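Local coordinates for SusD superfamily protein (Parabacteroides distasonis, PDB 3OTN) that probably binds glycans or other nutrients at the outer membrane, as a member of the SusD family of carbohydrate-binding proteins, at residues Y125-V130 with E158-I163; Y229-D234 with K246-Y251; R359-L364 with N387-R392. One frame throughout, in Å; residues are numbered along the deposited sequence. Where two conformers were deposited one is given.

Contact 1. Residues Y125-V130 with E158-I163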
loop_
_atom_site.group_PDB
_atom_site.type_symbol
_atom_site.label_atom_id
_atom_site.label_comp_id
_atom_site.label_asym_id
_atom_site.label_seq_id
_atom_site.Cartn_x
_atom_site.Cartn_y
_atom_site.Cartn_z
ATOM N N TYR A 125 8.769 -0.161 7.772
ATOM C CA TYR A 125 7.922 0.436 8.814
ATOM C C TYR A 125 8.129 1.961 8.858
ATOM O O TYR A 125 7.147 2.715 8.914
ATOM C CB TYR A 125 8.219 -0.153 10.188
ATOM C CG TYR A 125 7.764 -1.603 10.354
ATOM C CD1 TYR A 125 6.444 -1.976 10.087
ATOM C CD2 TYR A 125 8.609 -2.557 10.851
ATOM C CE1 TYR A 125 6.019 -3.262 10.258
ATOM C CE2 TYR A 125 8.194 -3.865 11.018
ATOM C CZ TYR A 125 6.901 -4.208 10.710
ATOM O OH TYR A 125 6.479 -5.494 10.885
ATOM N N TYR A 126 9.395 2.393 8.819
ATOM C CA TYR A 126 9.727 3.802 8.855
ATOM C C TYR A 126 9.262 4.552 7.614
ATOM O O TYR A 126 8.829 5.692 7.721
ATOM C CB TYR A 126 11.230 4.037 9.058
ATOM C CG TYR A 126 11.611 4.121 10.504
ATOM C CD1 TYR A 126 11.171 5.194 11.301
ATOM C CD2 TYR A 126 12.394 3.145 11.089
ATOM C CE1 TYR A 126 11.533 5.281 12.639
ATOM C CE2 TYR A 126 12.778 3.223 12.414
ATOM C CZ TYR A 126 12.324 4.264 13.206
ATOM O OH TYR A 126 12.690 4.305 14.544
ATOM N N PHE A 127 9.330 3.907 6.450
ATOM C CA PHE A 127 8.875 4.532 5.203
ATOM C C PHE A 127 7.382 4.800 5.251
ATOM O O PHE A 127 6.954 5.824 4.746
ATOM C CB PHE A 127 9.262 3.644 3.995
ATOM C CG PHE A 127 9.014 4.260 2.647
ATOM C CD1 PHE A 127 9.435 5.548 2.351
ATOM C CD2 PHE A 127 8.431 3.510 1.642
ATOM C CE1 PHE A 127 9.241 6.079 1.071
ATOM C CE2 PHE A 127 8.244 4.017 0.362
ATOM C CZ PHE A 127 8.624 5.312 0.081
ATOM N N TYR A 128 6.587 3.896 5.840
ATOM C CA TYR A 128 5.157 4.170 6.040
ATOM C C TYR A 128 4.988 5.315 7.061
ATOM O O TYR A 128 4.295 6.296 6.782
ATOM C CB TYR A 128 4.371 2.937 6.472
ATOM C CG TYR A 128 4.000 2.085 5.314
ATOM C CD1 TYR A 128 4.959 1.297 4.669
ATOM C CD2 TYR A 128 2.718 2.148 4.762
ATOM C CE1 TYR A 128 4.623 0.520 3.540
ATOM C CE2 TYR A 128 2.375 1.378 3.661
ATOM C CZ TYR A 128 3.311 0.568 3.052
ATOM O OH TYR A 128 2.933 -0.193 1.969
ATOM N N LEU A 129 5.687 5.219 8.197
ATOM C CA LEU A 129 5.595 6.271 9.225
ATOM C C LEU A 129 5.902 7.680 8.705
ATOM O O LEU A 129 5.124 8.639 8.956
ATOM C CB LEU A 129 6.483 5.964 10.417
ATOM C CG LEU A 129 6.013 4.867 11.348
ATOM C CD1 LEU A 129 7.195 4.582 12.303
ATOM C CD2 LEU A 129 4.775 5.322 12.146
ATOM N N VAL A 130 6.985 7.834 7.962
ATOM C CA VAL A 130 7.371 9.184 7.509
ATOM C C VAL A 130 6.414 9.740 6.481
ATOM O O VAL A 130 6.174 10.949 6.475
ATOM C CB VAL A 130 8.860 9.323 6.973
ATOM C CG1 VAL A 130 9.881 9.093 8.105
ATOM C CG2 VAL A 130 9.118 8.417 5.786
ATOM N N GLU A 158 16.286 13.070 8.128
ATOM C CA GLU A 158 17.119 12.223 8.971
ATOM C C GLU A 158 16.657 10.755 9.001
ATOM O O GLU A 158 17.492 9.850 9.013
ATOM C CB GLU A 158 17.232 12.782 10.409
ATOM C CG GLU A 158 17.971 14.140 10.564
ATOM C CD GLU A 158 18.018 14.629 12.033
ATOM O OE1 GLU A 158 17.784 13.804 12.941
ATOM O OE2 GLU A 158 18.293 15.827 12.285
ATOM N N ILE A 159 15.349 10.518 9.027
ATOM C CA ILE A 159 14.825 9.159 9.046
ATOM C C ILE A 159 15.240 8.463 7.737
ATOM O O ILE A 159 15.742 7.342 7.758
ATOM C CB ILE A 159 13.282 9.095 9.191
ATOM C CG1 ILE A 159 12.767 9.755 10.488
ATOM C CG2 ILE A 159 12.790 7.665 9.051
ATOM C CD1 ILE A 159 13.464 9.286 11.786
ATOM N N TYR A 160 15.058 9.142 6.612
ATOM C CA TYR A 160 15.522 8.610 5.339
ATOM C C TYR A 160 17.059 8.403 5.293
ATOM O O TYR A 160 17.526 7.320 4.945
ATOM C CB TYR A 160 15.124 9.505 4.167
ATOM C CG TYR A 160 13.735 9.373 3.588
ATOM C CD1 TYR A 160 13.474 8.525 2.516
ATOM C CD2 TYR A 160 12.706 10.189 4.023
ATOM C CE1 TYR A 160 12.174 8.451 1.933
ATOM C CE2 TYR A 160 11.434 10.109 3.476
ATOM C CZ TYR A 160 11.173 9.254 2.429
ATOM O OH TYR A 160 9.927 9.245 1.885
ATOM N N ASP A 161 17.820 9.431 5.644
ATOM C CA ASP A 161 19.281 9.377 5.462
ATOM C C ASP A 161 19.996 8.457 6.461
ATOM O O ASP A 161 21.053 7.921 6.144
ATOM C CB ASP A 161 19.912 10.770 5.603
ATOM C CG ASP A 161 19.525 11.728 4.494
ATOM O OD1 ASP A 161 18.983 11.304 3.466
ATOM O OD2 ASP A 161 19.789 12.922 4.679
ATOM N N GLU A 162 19.464 8.346 7.674
ATOM C CA GLU A 162 20.098 7.567 8.737
ATOM C C GLU A 162 19.535 6.180 8.932
ATOM O O GLU A 162 20.253 5.286 9.399
ATOM C CB GLU A 162 20.059 8.346 10.074
ATOM C CG GLU A 162 20.861 9.647 10.040
ATOM C CD GLU A 162 20.732 10.521 11.288
ATOM O OE1 GLU A 162 20.670 9.972 12.413
ATOM O OE2 GLU A 162 20.720 11.771 11.134
ATOM N N ILE A 163 18.268 5.971 8.599
ATOM C CA ILE A 163 17.648 4.671 8.820
ATOM C C ILE A 163 17.257 3.994 7.520
ATOM O O ILE A 163 17.815 2.971 7.156
ATOM C CB ILE A 163 16.412 4.729 9.750
ATOM C CG1 ILE A 163 16.782 5.428 11.065
ATOM C CG2 ILE A 163 15.897 3.259 10.028
ATOM C CD1 ILE A 163 15.626 5.448 12.098
#

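Contact 2. Residues Y229-D234 with K246-Y251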
loop_
_atom_site.group_PDB
_atom_site.type_symbol
_atom_site.label_atom_id
_atom_site.label_comp_id
_atom_site.label_asym_id
_atom_site.label_seq_id
_atom_site.Cartn_x
_atom_site.Cartn_y
_atom_site.Cartn_z
ATOM N N TYR A 229 9.832 -12.000 -12.273
ATOM C CA TYR A 229 8.426 -11.573 -12.158
ATOM C C TYR A 229 7.891 -11.369 -13.575
ATOM O O TYR A 229 8.639 -10.998 -14.490
ATOM C CB TYR A 229 8.281 -10.278 -11.339
ATOM C CG TYR A 229 8.934 -10.371 -9.968
ATOM C CD1 TYR A 229 8.309 -11.035 -8.936
ATOM C CD2 TYR A 229 10.226 -9.883 -9.748
ATOM C CE1 TYR A 229 8.912 -11.196 -7.688
ATOM C CE2 TYR A 229 10.844 -10.012 -8.497
ATOM C CZ TYR A 229 10.182 -10.671 -7.473
ATOM O OH TYR A 229 10.745 -10.799 -6.234
ATOM N N THR A 230 6.594 -11.597 -13.730
ATOM C CA THR A 230 5.905 -11.468 -15.008
ATOM C C THR A 230 4.583 -10.780 -14.746
ATOM O O THR A 230 4.032 -10.893 -13.651
ATOM C CB THR A 230 5.615 -12.854 -15.650
ATOM O OG1 THR A 230 5.008 -13.695 -14.667
ATOM C CG2 THR A 230 6.887 -13.519 -16.125
ATOM N N LEU A 231 4.108 -10.031 -15.729
ATOM C CA LEU A 231 2.811 -9.373 -15.644
ATOM C C LEU A 231 1.682 -10.424 -15.745
ATOM O O LEU A 231 1.766 -11.365 -16.529
ATOM C CB LEU A 231 2.665 -8.344 -16.763
ATOM C CG LEU A 231 3.432 -7.028 -16.628
ATOM C CD1 LEU A 231 3.230 -6.176 -17.913
ATOM C CD2 LEU A 231 3.013 -6.251 -15.393
ATOM N N PHE A 232 0.638 -10.261 -14.946
ATOM C CA PHE A 232 -0.582 -11.061 -15.106
ATOM C C PHE A 232 -1.239 -10.665 -16.418
ATOM O O PHE A 232 -1.198 -9.504 -16.815
ATOM C CB PHE A 232 -1.596 -10.775 -13.969
ATOM C CG PHE A 232 -1.139 -11.237 -12.621
ATOM C CD1 PHE A 232 -0.656 -12.524 -12.440
ATOM C CD2 PHE A 232 -1.247 -10.397 -11.520
ATOM C CE1 PHE A 232 -0.242 -12.971 -11.169
ATOM C CE2 PHE A 232 -0.833 -10.842 -10.244
ATOM C CZ PHE A 232 -0.329 -12.110 -10.086
ATOM N N THR A 233 -1.862 -11.623 -17.081
ATOM C CA THR A 233 -2.507 -11.369 -18.368
ATOM C C THR A 233 -3.893 -10.814 -18.174
ATOM O O THR A 233 -4.428 -10.171 -19.062
ATOM C CB THR A 233 -2.552 -12.650 -19.232
ATOM O OG1 THR A 233 -3.231 -13.682 -18.498
ATOM C CG2 THR A 233 -1.144 -13.099 -19.525
ATOM N N ASP A 234 -4.494 -11.073 -17.022
ATOM C CA ASP A 234 -5.795 -10.460 -16.705
ATOM C C ASP A 234 -5.904 -10.051 -15.237
ATOM O O ASP A 234 -4.949 -10.201 -14.484
ATOM C CB ASP A 234 -6.906 -11.403 -17.130
ATOM C CG ASP A 234 -6.968 -12.641 -16.301
ATOM O OD1 ASP A 234 -6.280 -12.704 -15.260
ATOM O OD2 ASP A 234 -7.737 -13.540 -16.703
ATOM N N LYS A 246 3.264 -15.162 -6.131
ATOM C CA LYS A 246 3.727 -15.580 -7.454
ATOM C C LYS A 246 3.353 -14.518 -8.468
ATOM O O LYS A 246 2.577 -13.603 -8.186
ATOM C CB LYS A 246 3.024 -16.857 -7.955
ATOM C CG LYS A 246 2.731 -17.972 -7.005
ATOM C CD LYS A 246 2.490 -19.312 -7.727
ATOM C CE LYS A 246 1.426 -19.273 -8.809
ATOM N NZ LYS A 246 1.312 -20.596 -9.496
ATOM N N GLY A 247 3.838 -14.703 -9.683
ATOM C CA GLY A 247 3.416 -13.875 -10.820
ATOM C C GLY A 247 3.976 -12.480 -10.644
ATOM O O GLY A 247 5.184 -12.297 -10.667
ATOM N N GLU A 248 3.107 -11.513 -10.372
ATOM C CA GLU A 248 3.544 -10.136 -10.121
ATOM C C GLU A 248 3.973 -9.878 -8.687
ATOM O O GLU A 248 4.691 -8.896 -8.416
ATOM C CB GLU A 248 2.432 -9.157 -10.438
ATOM C CG GLU A 248 2.082 -9.034 -11.908
ATOM C CD GLU A 248 1.268 -7.790 -12.233
ATOM O OE1 GLU A 248 1.374 -6.769 -11.473
ATOM O OE2 GLU A 248 0.531 -7.835 -13.261
ATOM N N PHE A 249 3.522 -10.707 -7.760
ATOM C CA PHE A 249 3.618 -10.340 -6.355
ATOM C C PHE A 249 5.050 -10.460 -5.832
ATOM O O PHE A 249 5.681 -11.511 -5.930
ATOM C CB PHE A 249 2.648 -11.110 -5.486
ATOM C CG PHE A 249 1.193 -10.966 -5.906
ATOM C CD1 PHE A 249 0.630 -9.717 -6.140
ATOM C CD2 PHE A 249 0.409 -12.102 -6.101
ATOM C CE1 PHE A 249 -0.712 -9.595 -6.526
ATOM C CE2 PHE A 249 -0.908 -12.003 -6.466
ATOM C CZ PHE A 249 -1.487 -10.749 -6.683
ATOM N N ILE A 250 5.523 -9.364 -5.247
ATOM C CA ILE A 250 6.914 -9.224 -4.755
ATOM C C ILE A 250 6.933 -9.283 -3.231
ATOM O O ILE A 250 7.715 -10.053 -2.638
ATOM C CB ILE A 250 7.546 -7.891 -5.272
ATOM C CG1 ILE A 250 7.623 -7.902 -6.796
ATOM C CG2 ILE A 250 8.987 -7.702 -4.721
ATOM C CD1 ILE A 250 7.936 -6.537 -7.393
ATOM N N TYR A 251 6.074 -8.500 -2.598
ATOM C CA TYR A 251 5.896 -8.587 -1.141
ATOM C C TYR A 251 4.420 -8.380 -0.770
ATOM O O TYR A 251 3.779 -7.465 -1.267
ATOM C CB TYR A 251 6.826 -7.566 -0.444
ATOM C CG TYR A 251 7.006 -7.907 0.995
ATOM C CD1 TYR A 251 7.795 -8.988 1.371
ATOM C CD2 TYR A 251 6.335 -7.196 1.989
ATOM C CE1 TYR A 251 7.931 -9.352 2.722
ATOM C CE2 TYR A 251 6.466 -7.541 3.347
ATOM C CZ TYR A 251 7.243 -8.615 3.707
ATOM O OH TYR A 251 7.345 -8.951 5.021
HETATM O O HOH W 1 9.516 -12.258 -4.252
#

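Contact 3. Residues R359-L364 with N387-R392. With EDO (1,2-ethanediol), chain S.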
loop_
_atom_site.group_PDB
_atom_site.type_symbol
_atom_site.label_atom_id
_atom_site.label_comp_id
_atom_site.label_asym_id
_atom_site.label_seq_id
_atom_site.Cartn_x
_atom_site.Cartn_y
_atom_site.Cartn_z
ATOM N N ARG A 359 3.800 -5.146 -6.034
ATOM C CA ARG A 359 3.646 -6.056 -7.156
ATOM C C ARG A 359 4.344 -5.469 -8.389
ATOM O O ARG A 359 4.676 -4.306 -8.437
ATOM C CB ARG A 359 2.180 -6.381 -7.426
ATOM C CG ARG A 359 1.307 -5.242 -7.958
ATOM C CD ARG A 359 -0.077 -5.777 -8.125
ATOM N NE ARG A 359 -1.098 -4.813 -8.581
ATOM C CZ ARG A 359 -1.632 -4.758 -9.804
ATOM N NH1 ARG A 359 -1.209 -5.567 -10.776
ATOM N NH2 ARG A 359 -2.639 -3.900 -10.062
ATOM N N TYR A 360 4.624 -6.317 -9.353
ATOM C CA TYR A 360 5.421 -5.937 -10.522
ATOM C C TYR A 360 4.862 -4.781 -11.324
ATOM O O TYR A 360 5.639 -3.929 -11.805
ATOM C CB TYR A 360 5.581 -7.165 -11.408
ATOM C CG TYR A 360 6.625 -7.117 -12.492
ATOM C CD1 TYR A 360 7.916 -6.704 -12.230
ATOM C CD2 TYR A 360 6.339 -7.622 -13.747
ATOM C CE1 TYR A 360 8.876 -6.746 -13.212
ATOM C CE2 TYR A 360 7.289 -7.670 -14.736
ATOM C CZ TYR A 360 8.550 -7.237 -14.464
ATOM O OH TYR A 360 9.482 -7.270 -15.444
ATOM N N THR A 361 3.540 -4.705 -11.470
ATOM C CA THR A 361 2.953 -3.550 -12.219
ATOM C C THR A 361 3.377 -2.189 -11.644
ATOM O O THR A 361 3.756 -1.284 -12.395
ATOM C CB THR A 361 1.420 -3.626 -12.362
ATOM O OG1 THR A 361 1.071 -4.767 -13.143
ATOM C CG2 THR A 361 0.846 -2.355 -13.054
ATOM N N ASP A 362 3.357 -2.075 -10.317
ATOM C CA ASP A 362 3.782 -0.875 -9.590
ATOM C C ASP A 362 5.254 -0.592 -9.885
ATOM O O ASP A 362 5.617 0.527 -10.204
ATOM C CB ASP A 362 3.586 -1.120 -8.089
ATOM C CG ASP A 362 3.755 0.131 -7.203
ATOM O OD1 ASP A 362 4.037 1.279 -7.667
ATOM O OD2 ASP A 362 3.568 -0.073 -5.970
ATOM N N VAL A 363 6.076 -1.632 -9.859
ATOM C CA VAL A 363 7.509 -1.460 -10.090
ATOM C C VAL A 363 7.765 -0.968 -11.528
ATOM O O VAL A 363 8.587 -0.092 -11.719
ATOM C CB VAL A 363 8.318 -2.711 -9.788
ATOM C CG1 VAL A 363 9.807 -2.493 -10.172
ATOM C CG2 VAL A 363 8.194 -3.078 -8.311
ATOM N N LEU A 364 7.085 -1.549 -12.514
ATOM C CA LEU A 364 7.187 -1.092 -13.906
ATOM C C LEU A 364 6.814 0.408 -14.069
ATOM O O LEU A 364 7.535 1.188 -14.717
ATOM C CB LEU A 364 6.288 -1.932 -14.811
ATOM C CG LEU A 364 6.576 -3.434 -14.965
ATOM C CD1 LEU A 364 5.754 -4.045 -16.096
ATOM C CD2 LEU A 364 8.061 -3.655 -15.193
ATOM N N ASN A 387 2.570 0.820 -22.795
ATOM C CA ASN A 387 1.766 0.092 -23.796
ATOM C C ASN A 387 1.324 -1.322 -23.383
ATOM O O ASN A 387 0.260 -1.771 -23.789
ATOM C CB ASN A 387 2.485 0.077 -25.142
ATOM C CG ASN A 387 2.530 1.453 -25.792
ATOM O OD1 ASN A 387 1.687 2.313 -25.532
ATOM N ND2 ASN A 387 3.507 1.659 -26.646
ATOM N N GLN A 388 2.136 -2.005 -22.574
ATOM C CA GLN A 388 1.772 -3.322 -22.033
ATOM C C GLN A 388 0.593 -3.188 -21.064
ATOM O O GLN A 388 -0.352 -3.954 -21.136
ATOM C CB GLN A 388 2.978 -3.994 -21.351
ATOM C CG GLN A 388 4.079 -4.467 -22.330
ATOM C CD GLN A 388 5.474 -4.494 -21.689
ATOM O OE1 GLN A 388 5.617 -4.280 -20.476
ATOM N NE2 GLN A 388 6.508 -4.738 -22.506
ATOM N N ILE A 389 0.654 -2.190 -20.170
ATOM C CA ILE A 389 -0.406 -1.942 -19.172
ATOM C C ILE A 389 -1.689 -1.513 -19.850
ATOM O O ILE A 389 -2.754 -2.021 -19.547
ATOM C CB ILE A 389 0.089 -0.991 -18.020
ATOM C CG1 ILE A 389 1.235 -1.706 -17.258
ATOM C CG2 ILE A 389 -1.061 -0.593 -17.080
ATOM C CD1 ILE A 389 2.110 -0.781 -16.417
ATOM N N ARG A 390 -1.573 -0.634 -20.831
ATOM C CA ARG A 390 -2.701 -0.228 -21.644
ATOM C C ARG A 390 -3.281 -1.407 -22.445
ATOM O O ARG A 390 -4.495 -1.572 -22.480
ATOM C CB ARG A 390 -2.309 0.943 -22.567
ATOM C CG ARG A 390 -2.144 2.282 -21.818
ATOM C CD ARG A 390 -1.629 3.400 -22.773
ATOM N NE ARG A 390 -2.579 3.616 -23.843
ATOM C CZ ARG A 390 -3.678 4.382 -23.779
ATOM N NH1 ARG A 390 -3.994 5.115 -22.701
ATOM N NH2 ARG A 390 -4.476 4.430 -24.831
ATOM N N GLY A 391 -2.416 -2.231 -23.043
ATOM C CA GLY A 391 -2.848 -3.419 -23.825
ATOM C C GLY A 391 -3.640 -4.444 -23.014
ATOM O O GLY A 391 -4.642 -4.962 -23.478
ATOM N N ARG A 392 -3.184 -4.735 -21.798
ATOM C CA ARG A 392 -3.936 -5.562 -20.880
ATOM C C ARG A 392 -5.336 -4.968 -20.619
ATOM O O ARG A 392 -6.303 -5.715 -20.502
ATOM C CB ARG A 392 -3.169 -5.720 -19.581
ATOM C CG ARG A 392 -3.884 -6.556 -18.545
ATOM C CD ARG A 392 -2.986 -6.879 -17.409
ATOM N NE ARG A 392 -2.460 -5.726 -16.684
ATOM C CZ ARG A 392 -1.470 -5.797 -15.783
ATOM N NH1 ARG A 392 -0.903 -6.966 -15.480
ATOM N NH2 ARG A 392 -1.059 -4.700 -15.146
HETATM C C1 EDO S . 9.288 -5.235 -19.545
HETATM O O1 EDO S . 9.098 -4.705 -20.862
HETATM C C2 EDO S . 7.967 -5.781 -19.018
HETATM O O2 EDO S . 8.227 -6.894 -18.152
#

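Contact 1. Residues Y125-V130 with E158-I163
Ile163 lays its CD1 methyl over one face of the Tyr126 ring, and this CH-pi contact, 3.9 Å from Ile163 CD1 to the ring centroid of Tyr126, joins an antiparallel helix pair in the alpha-helical part of the SusD fold. The segments run at 168° to each other with their axes 10.4 Å apart, and no hydrogen bond links them; the two helices meet through buried side chains. The methyl sits towards the rim of the ring, nearest to CE2. It gets there because Ile163 is extended at its second torsion (chi2 -176°), whereas Ile159, one turn earlier, meets the ring with CG2. Ile159 CG2 lies 3.7 Å from Tyr126 CD1, the two side chains crossing at about a right angle. Beyond the ring, the Tyr126 hydroxyl is hydrogen-bonded to the carbonyl oxygen of Ile139, which fixes the far end. With an alanine in place of Tyr126, Ile163 CD1 and CG2 would probably lose the ring they rest on, Ile159 CG2 would keep only its contact to CB, and the Ile139 carbonyl would lose this partner. On the other flank Phe127 has CG anti to its backbone N (chi1 -172°), and its ring reaches the end of Tyr160, whose OH lies at the edge of the phenyl ring, 3.3 Å from Phe127 CE1. Helix 187-202 lies against both of these aromatic residues. Val130 divides its branches between the two flanks: CG2 rests 3.7 Å from Tyr160 CE2, while CG1 presses on Ile159 CG2 at 3.4 Å, tighter than usual van der Waals contact.

Contact 2. Residues Y229-D234 with K246-Y251
Phe232 and Glu248 are joined by a backbone-to-carboxylate hydrogen bond, from Phe232 N to Glu248 OE2 at 3.0 Å, which uses the anti lone pair of that oxygen. The second polar link is weak: Thr230 N to Gly247 O, 3.4 Å. A water hydrogen-bonded to Tyr229 OH also lies near Ile250 O, a longer and less certain link.

Aromatic rings make a second group of contacts. The edge of Phe232 meets the face of Phe249 in a T-shaped pair, with centroids 5.1 Å apart and planes at 66°. Glu248 has CG anti to its carbonyl carbon (chi1 -69°), which brings CG over one face of the Phe232 ring in a CH-pi contact. Ile250 CG1 does likewise over the Tyr229 ring, 3.8 Å from its centroid.

Backbone shape makes room for this. Lys246 to Phe249 form a type II' beta turn, and Gly247 takes a positive phi of 70° with its CA 3.8 Å from Phe232 CE1, where a side chain would collide with the ring. The turn leads into strand 249-253, whose Ile250 and Tyr251 form a classic beta bulge opposite Tyr358.

Glu248 OE2 also pairs with Arg392, and OE1 meets Arg359 and the Thr361 hydroxyl. A buried carboxylate gripped by two arginines, a hydroxyl and a backbone N-H is likely to stay ionised, and through Thr361 and Arg392 it joins the 229-234 loop to helices 360-375 and 380-392.

Contact 3. Residues R359-L364 with N387-R392
Two torsions bring Arg392 to Thr361: CG stands anti to the backbone N (chi1 179°), and a bend at chi3 (60°), about CG-CD, sets NE. The two side chains meet tip to tip, with Thr361 placing OG1 beside its own backbone N and anti to the carbonyl carbon. Arg392 NH2 donates to Thr361 OG1 over 2.9 Å, an almost straight bond with the oxygen in the guanidinium plane. The same NH2 has Asp417 as a salt-bridge partner, and with the Glu248 carboxylate close by, threonine and arginine become parts of one polar cluster. Arg359 NH1 comes within 4.5 Å of Arg392 NH2; the acidic neighbours, among them Glu421, which forms a salt bridge with Arg359, probably offset the like charges.

Apolar contact is lighter. Thr361 turns its other branch to Ile389, with Thr361 CG2 3.9 Å from Ile389 CD1. A 1,2-ethanediol, probably from the crystallisation liquor, bridges the outer side: its O2 shares a hydrogen bond with Tyr360 OH, 3.0 Å away, and its O1 accepts one from Gln388 NE2 in one of two conformers of that side chain, a less certain link.

With 22 largely helical residues between the segments and short-segment axes at 137°, 11.5 Å apart, the helices are inclined well away from antiparallel, a packing in keeping with the helical framework of the RagB/SusD family.

From the N terminus the three contacts follow in series, and none nests within or crosses another. Contact 1 closes first, over a 27-residue connection between helices 108-133 and 156-172. Contact 2 comes next, folding the loop after helix 210-225 back onto the start of strand 249-253 across 11 residues. Contact 3 closes last, pairing helix 360-375 with helix 380-392. Contacts 2 and 3 are direct neighbours, their centres about 10 Å apart, and they join where Glu248 O receives Tyr360 N and Ile250 packs on Val363. Contact 1 stands apart, its centre about 28 Å from both, within the N-terminal helical region.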